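Local coordinates for protein alpha-1,3-glucanase (Bacillus circulans, PDB 5ZRU) that hydrolyses alpha-1,3-glucan as a family GH87 glycoside hydrolase, this chain being its catalytic unit, at residues E172-A184 and I245-I257. Numbering follows the deposited sequence.
With PE5 (3,6,9,12,15,18,21,24-octaoxahexacosan-1-ol), chain C; SO4 (sulfate ion), chain E.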
loop_
_atom_site.group_PDB
_atom_site.type_symbol
_atom_site.label_atom_id
_atom_site.label_comp_id
_atom_site.label_asym_id
_atom_site.label_seq_id
_atom_site.Cartn_x
_atom_site.Cartn_y
_atom_site.Cartn_z
ATOM N N GLU A 172 -7.756 12.938 6.573
ATOM C CA GLU A 172 -8.860 12.461 5.750
ATOM C C GLU A 172 -10.073 12.294 6.655
ATOM O O GLU A 172 -9.964 11.729 7.746
ATOM C CB GLU A 172 -8.489 11.155 5.031
ATOM C CG GLU A 172 -7.566 11.415 3.847
ATOM C CD GLU A 172 -6.984 10.159 3.213
ATOM O OE1 GLU A 172 -7.017 9.088 3.843
ATOM O OE2 GLU A 172 -6.493 10.256 2.069
ATOM N N ILE A 173 -11.211 12.841 6.237
ATOM C CA ILE A 173 -12.365 12.992 7.117
ATOM C C ILE A 173 -13.581 12.409 6.419
ATOM O O ILE A 173 -13.814 12.687 5.238
ATOM C CB ILE A 173 -12.594 14.471 7.495
ATOM C CG1 ILE A 173 -11.365 15.031 8.213
ATOM C CG2 ILE A 173 -13.810 14.620 8.396
ATOM C CD1 ILE A 173 -11.471 16.514 8.597
ATOM N N GLU A 174 -14.348 11.596 7.142
ATOM C CA GLU A 174 -15.475 10.895 6.545
ATOM C C GLU A 174 -16.573 10.718 7.582
ATOM O O GLU A 174 -16.312 10.684 8.787
ATOM C CB GLU A 174 -15.051 9.522 6.003
ATOM C CG GLU A 174 -14.581 8.561 7.073
ATOM C CD GLU A 174 -13.816 7.395 6.491
ATOM O OE1 GLU A 174 -12.591 7.542 6.281
ATOM O OE2 GLU A 174 -14.436 6.343 6.234
ATOM N N ALA A 175 -17.808 10.596 7.098
ATOM C CA ALA A 175 -18.914 10.242 7.977
ATOM C C ALA A 175 -18.849 8.750 8.276
ATOM O O ALA A 175 -18.609 7.934 7.384
ATOM C CB ALA A 175 -20.253 10.600 7.331
ATOM N N VAL A 176 -19.042 8.394 9.537
ATOM C CA VAL A 176 -18.925 7.008 9.981
ATOM C C VAL A 176 -20.329 6.422 10.092
ATOM O O VAL A 176 -21.139 6.943 10.873
ATOM C CB VAL A 176 -18.192 6.908 11.323
ATOM C CG1 VAL A 176 -18.284 5.483 11.853
ATOM C CG2 VAL A 176 -16.739 7.345 11.167
ATOM N N PRO A 177 -20.650 5.362 9.360
ATOM C CA PRO A 177 -21.948 4.712 9.558
ATOM C C PRO A 177 -21.981 3.991 10.895
ATOM O O PRO A 177 -20.949 3.618 11.463
ATOM C CB PRO A 177 -22.046 3.730 8.380
ATOM C CG PRO A 177 -20.630 3.444 8.005
ATOM C CD PRO A 177 -19.812 4.663 8.364
ATOM N N ALA A 178 -23.194 3.817 11.415
ATOM C CA ALA A 178 -23.347 3.057 12.649
ATOM C C ALA A 178 -22.806 1.638 12.476
ATOM O O ALA A 178 -22.601 1.147 11.359
ATOM C CB ALA A 178 -24.815 3.009 13.081
ATOM N N ALA A 179 -22.542 0.987 13.611
ATOM C CA ALA A 179 -22.090 -0.399 13.605
ATOM C C ALA A 179 -23.039 -1.285 12.806
ATOM O O ALA A 179 -24.265 -1.142 12.871
ATOM C CB ALA A 179 -21.976 -0.923 15.039
ATOM N N ILE A 180 -22.456 -2.208 12.050
ATOM C CA ILE A 180 -23.242 -3.194 11.320
ATOM C C ILE A 180 -23.845 -4.185 12.304
ATOM O O ILE A 180 -23.151 -4.702 13.194
ATOM C CB ILE A 180 -22.375 -3.917 10.282
ATOM C CG1 ILE A 180 -21.856 -2.918 9.250
ATOM C CG2 ILE A 180 -23.189 -5.028 9.570
ATOM C CD1 ILE A 180 -20.734 -3.454 8.417
ATOM N N ALA A 181 -25.132 -4.475 12.115
ATOM C CA ALA A 181 -25.882 -5.349 13.000
ATOM C C ALA A 181 -25.382 -6.789 12.940
ATOM O O ALA A 181 -24.917 -7.274 11.907
ATOM C CB ALA A 181 -27.365 -5.320 12.636
ATOM N N ARG A 182 -25.501 -7.475 14.064
ATOM C CA ARG A 182 -25.262 -8.912 14.098
ATOM C C ARG A 182 -26.237 -9.632 13.174
ATOM O O ARG A 182 -27.457 -9.453 13.318
ATOM C CB ARG A 182 -25.416 -9.430 15.522
ATOM C CG ARG A 182 -25.293 -10.932 15.620
ATOM C CD ARG A 182 -25.224 -11.392 17.062
ATOM N NE ARG A 182 -25.165 -12.849 17.124
ATOM C CZ ARG A 182 -24.851 -13.545 18.212
ATOM N NH1 ARG A 182 -24.550 -12.919 19.341
ATOM N NH2 ARG A 182 -24.828 -14.870 18.163
ATOM N N PRO A 183 -25.765 -10.430 12.220
ATOM C CA PRO A 183 -26.696 -11.115 11.316
ATOM C C PRO A 183 -27.550 -12.136 12.049
ATOM O O PRO A 183 -27.152 -12.692 13.075
ATOM C CB PRO A 183 -25.769 -11.799 10.305
ATOM C CG PRO A 183 -24.489 -11.032 10.375
ATOM C CD PRO A 183 -24.363 -10.581 11.790
ATOM N N ALA A 184 -28.740 -12.385 11.496
ATOM C CA ALA A 184 -29.606 -13.431 12.025
ATOM C C ALA A 184 -28.890 -14.773 12.026
ATOM O O ALA A 184 -28.148 -15.100 11.097
ATOM C CB ALA A 184 -30.896 -13.533 11.200
ATOM N N ILE A 245 -16.599 -20.228 4.917
ATOM C CA ILE A 245 -16.766 -19.486 6.164
ATOM C C ILE A 245 -16.963 -18.011 5.847
ATOM O O ILE A 245 -16.338 -17.463 4.934
ATOM C CB ILE A 245 -15.584 -19.727 7.136
ATOM C CG1 ILE A 245 -15.899 -19.133 8.515
ATOM C CG2 ILE A 245 -14.252 -19.181 6.571
ATOM C CD1 ILE A 245 -14.889 -19.523 9.596
ATOM N N THR A 246 -17.872 -17.383 6.588
ATOM C CA THR A 246 -18.100 -15.949 6.522
ATOM C C THR A 246 -17.781 -15.340 7.877
ATOM O O THR A 246 -18.300 -15.796 8.902
ATOM C CB THR A 246 -19.542 -15.646 6.114
ATOM O OG1 THR A 246 -19.761 -16.160 4.796
ATOM C CG2 THR A 246 -19.808 -14.134 6.125
ATOM N N ILE A 247 -16.913 -14.331 7.883
ATOM C CA ILE A 247 -16.509 -13.635 9.102
ATOM C C ILE A 247 -16.728 -12.149 8.872
ATOM O O ILE A 247 -16.165 -11.577 7.932
ATOM C CB ILE A 247 -15.041 -13.906 9.460
ATOM C CG1 ILE A 247 -14.805 -15.415 9.631
ATOM C CG2 ILE A 247 -14.628 -13.071 10.685
ATOM C CD1 ILE A 247 -13.331 -15.803 9.614
ATOM N N MET A 248 -17.548 -11.523 9.710
ATOM C CA MET A 248 -17.919 -10.135 9.482
ATOM C C MET A 248 -17.856 -9.361 10.786
ATOM O O MET A 248 -18.412 -9.804 11.795
ATOM C CB MET A 248 -19.333 -10.015 8.889
ATOM C CG MET A 248 -19.678 -8.593 8.427
ATOM S SD MET A 248 -21.432 -8.396 8.009
ATOM C CE MET A 248 -22.156 -8.385 9.643
ATOM N N GLY A 249 -17.203 -8.199 10.756
ATOM C CA GLY A 249 -17.176 -7.307 11.893
ATOM C C GLY A 249 -18.286 -6.276 11.804
ATOM O O GLY A 249 -19.148 -6.314 10.924
ATOM N N ALA A 250 -18.242 -5.315 12.726
ATOM C CA ALA A 250 -19.249 -4.257 12.757
ATOM C C ALA A 250 -18.863 -3.033 11.926
ATOM O O ALA A 250 -19.618 -2.052 11.904
ATOM C CB ALA A 250 -19.525 -3.827 14.204
ATOM N N GLY A 251 -17.729 -3.070 11.235
ATOM C CA GLY A 251 -17.283 -1.941 10.433
ATOM C C GLY A 251 -15.834 -1.587 10.717
ATOM O O GLY A 251 -15.329 -1.766 11.828
ATOM N N ILE A 252 -15.147 -1.067 9.693
ATOM C CA ILE A 252 -13.747 -0.695 9.899
ATOM C C ILE A 252 -13.594 0.396 10.951
ATOM O O ILE A 252 -12.498 0.579 11.493
ATOM C CB ILE A 252 -13.072 -0.260 8.575
ATOM C CG1 ILE A 252 -13.707 1.029 8.021
ATOM C CG2 ILE A 252 -13.105 -1.406 7.564
ATOM C CD1 ILE A 252 -12.985 1.583 6.766
ATOM N N TRP A 253 -14.662 1.132 11.258
ATOM C CA TRP A 253 -14.620 2.156 12.294
ATOM C C TRP A 253 -15.095 1.649 13.652
ATOM O O TRP A 253 -15.138 2.433 14.604
ATOM C CB TRP A 253 -15.466 3.373 11.868
ATOM C CG TRP A 253 -14.776 4.210 10.801
ATOM C CD1 TRP A 253 -15.003 4.180 9.450
ATOM C CD2 TRP A 253 -13.730 5.171 11.012
ATOM N NE1 TRP A 253 -14.165 5.072 8.810
ATOM C CE2 TRP A 253 -13.373 5.689 9.746
ATOM C CE3 TRP A 253 -13.056 5.640 12.149
ATOM C CZ2 TRP A 253 -12.378 6.662 9.585
ATOM C CZ3 TRP A 253 -12.059 6.621 11.988
ATOM C CH2 TRP A 253 -11.736 7.113 10.715
ATOM N N HIS A 254 -15.479 0.377 13.758
ATOM C CA HIS A 254 -16.093 -0.127 14.983
ATOM C C HIS A 254 -15.403 -1.354 15.552
ATOM O O HIS A 254 -15.297 -1.472 16.777
ATOM C CB HIS A 254 -17.582 -0.439 14.732
ATOM C CG HIS A 254 -18.385 0.772 14.372
ATOM N ND1 HIS A 254 -18.822 1.679 15.312
ATOM C CD2 HIS A 254 -18.812 1.236 13.175
ATOM C CE1 HIS A 254 -19.489 2.649 14.710
ATOM N NE2 HIS A 254 -19.501 2.400 13.413
ATOM N N THR A 255 -14.929 -2.267 14.705
ATOM C CA THR A 255 -14.347 -3.528 15.147
ATOM C C THR A 255 -12.848 -3.508 14.870
ATOM O O THR A 255 -12.440 -3.454 13.704
ATOM C CB THR A 255 -15.000 -4.712 14.430
ATOM O OG1 THR A 255 -16.385 -4.795 14.797
ATOM C CG2 THR A 255 -14.299 -6.009 14.806
ATOM N N ASN A 256 -12.036 -3.565 15.938
ATOM C CA ASN A 256 -10.574 -3.557 15.855
ATOM C C ASN A 256 -10.034 -4.897 16.335
ATOM O O ASN A 256 -10.305 -5.311 17.469
ATOM C CB ASN A 256 -9.959 -2.445 16.712
ATOM C CG ASN A 256 -10.239 -1.049 16.178
ATOM O OD1 ASN A 256 -10.913 -0.884 15.171
ATOM N ND2 ASN A 256 -9.725 -0.034 16.870
ATOM N N ILE A 257 -9.249 -5.558 15.492
ATOM C CA ILE A 257 -8.477 -6.721 15.908
ATOM C C ILE A 257 -7.044 -6.255 16.128
ATOM O O ILE A 257 -6.372 -5.809 15.187
ATOM C CB ILE A 257 -8.539 -7.862 14.881
ATOM C CG1 ILE A 257 -9.959 -8.435 14.776
ATOM C CG2 ILE A 257 -7.572 -8.974 15.288
ATOM C CD1 ILE A 257 -10.081 -9.570 13.736
HETATM C C48 PE5 C . -0.160 -3.259 21.050
HETATM C C50 PE5 C . 0.765 -2.625 20.005
HETATM O O1 PE5 C . 1.563 -1.638 20.604
HETATM C C1 PE5 C . 2.501 -1.040 19.752
HETATM C C2 PE5 C . 3.177 0.150 20.437
HETATM O O2 PE5 C . 2.232 1.152 20.686
HETATM C C3 PE5 C . 2.682 2.240 21.442
HETATM C C4 PE5 C . 1.521 3.213 21.687
HETATM O O3 PE5 C . 0.971 3.619 20.462
HETATM C C5 PE5 C . -0.048 4.581 20.521
HETATM C C6 PE5 C . -1.240 4.159 19.650
HETATM O O4 PE5 C . -1.108 4.598 18.322
HETATM C C7 PE5 C . -1.516 3.691 17.330
HETATM C C8 PE5 C . -2.941 3.204 17.601
HETATM O O5 PE5 C . -3.194 2.066 16.840
HETATM C C9 PE5 C . -4.360 1.370 17.189
HETATM C C10 PE5 C . -5.422 1.636 16.130
HETATM O O6 PE5 C . -6.579 2.115 16.746
HETATM C C11 PE5 C . -7.441 2.821 15.903
HETATM C C12 PE5 C . -8.504 3.538 16.723
HETATM O O7 PE5 C . -9.736 3.013 16.335
HETATM C C13 PE5 C . -10.772 3.945 16.230
HETATM C C14 PE5 C . -12.096 3.212 16.436
HETATM O O8 PE5 C . -11.896 2.210 17.393
HETATM C C15 PE5 C . -13.001 1.386 17.657
HETATM C C16 PE5 C . -13.429 1.562 19.121
HETATM O O52 PE5 C . -13.070 0.445 19.885
HETATM S S SO4 E . -23.237 -9.447 19.912
HETATM O O1 SO4 E . -23.713 -8.235 19.229
HETATM O O2 SO4 E . -22.313 -10.177 19.049
HETATM O O3 SO4 E . -24.382 -10.300 20.227
HETATM O O4 SO4 E . -22.541 -9.061 21.147
HETATM O O HOH W 1 -20.120 0.297 10.362
#
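Glu174, Val176 and Pro177 close on Trp253 and His254 where the chain leaves strand 166-174 of the antiparallel D1 domain and runs as an extended linker along the parallel beta-helix of D2, a pectin-lyase-like fold. Within the beta-helix, the turn around 250-254 between strands 245-249 and 255-259 carries most of the contact, with Met248 adding the rest.

The tight part surrounds the buried indole. Trp253 NE1 donates to Glu174 OE2 (2.9 Å), meeting it from above the carboxylate plane; carboxylate and ring stand 74° apart. Arg345 forms a salt bridge with the same oxygen, so the buried carboxylate is probably stabilised by both an indole N-H and a guanidinium. Val176 packs on the same ring: with CG1 anti to the backbone N (chi1 171°), that methyl lies against Trp253 CB, while CG2 makes a CH-pi contact over the five-membered ring, 3.7 Å from its centroid. His141 adds an edge-to-face ring contact to the same indole.

His254 marks the passage to the open side. Its NE2 donates almost straight to Pro177 O (2.7 Å, 166°), the bond lying close to both the imidazole and carbonyl planes. Ala179 CB sits over the imidazole face, and Gly251 O holds the turn by accepting from both His254 N and Thr255 N.

The linker's outer side is exposed at Ala178 and Ala181. Here Ile180 N donates to Ala250 O (2.8 Å), and a water donates both to this oxygen and to Ala178 O, bridging the two backbones. Ile180 O is hydrogen-bonded by Tyr221 OH of strand 220-222. Past Ile180 the remaining contact is made by the methyl end of Met248, bent at its last torsion, with CE 3.5 Å from Ile180 CG2 and 3.6 Å from Pro183 CG.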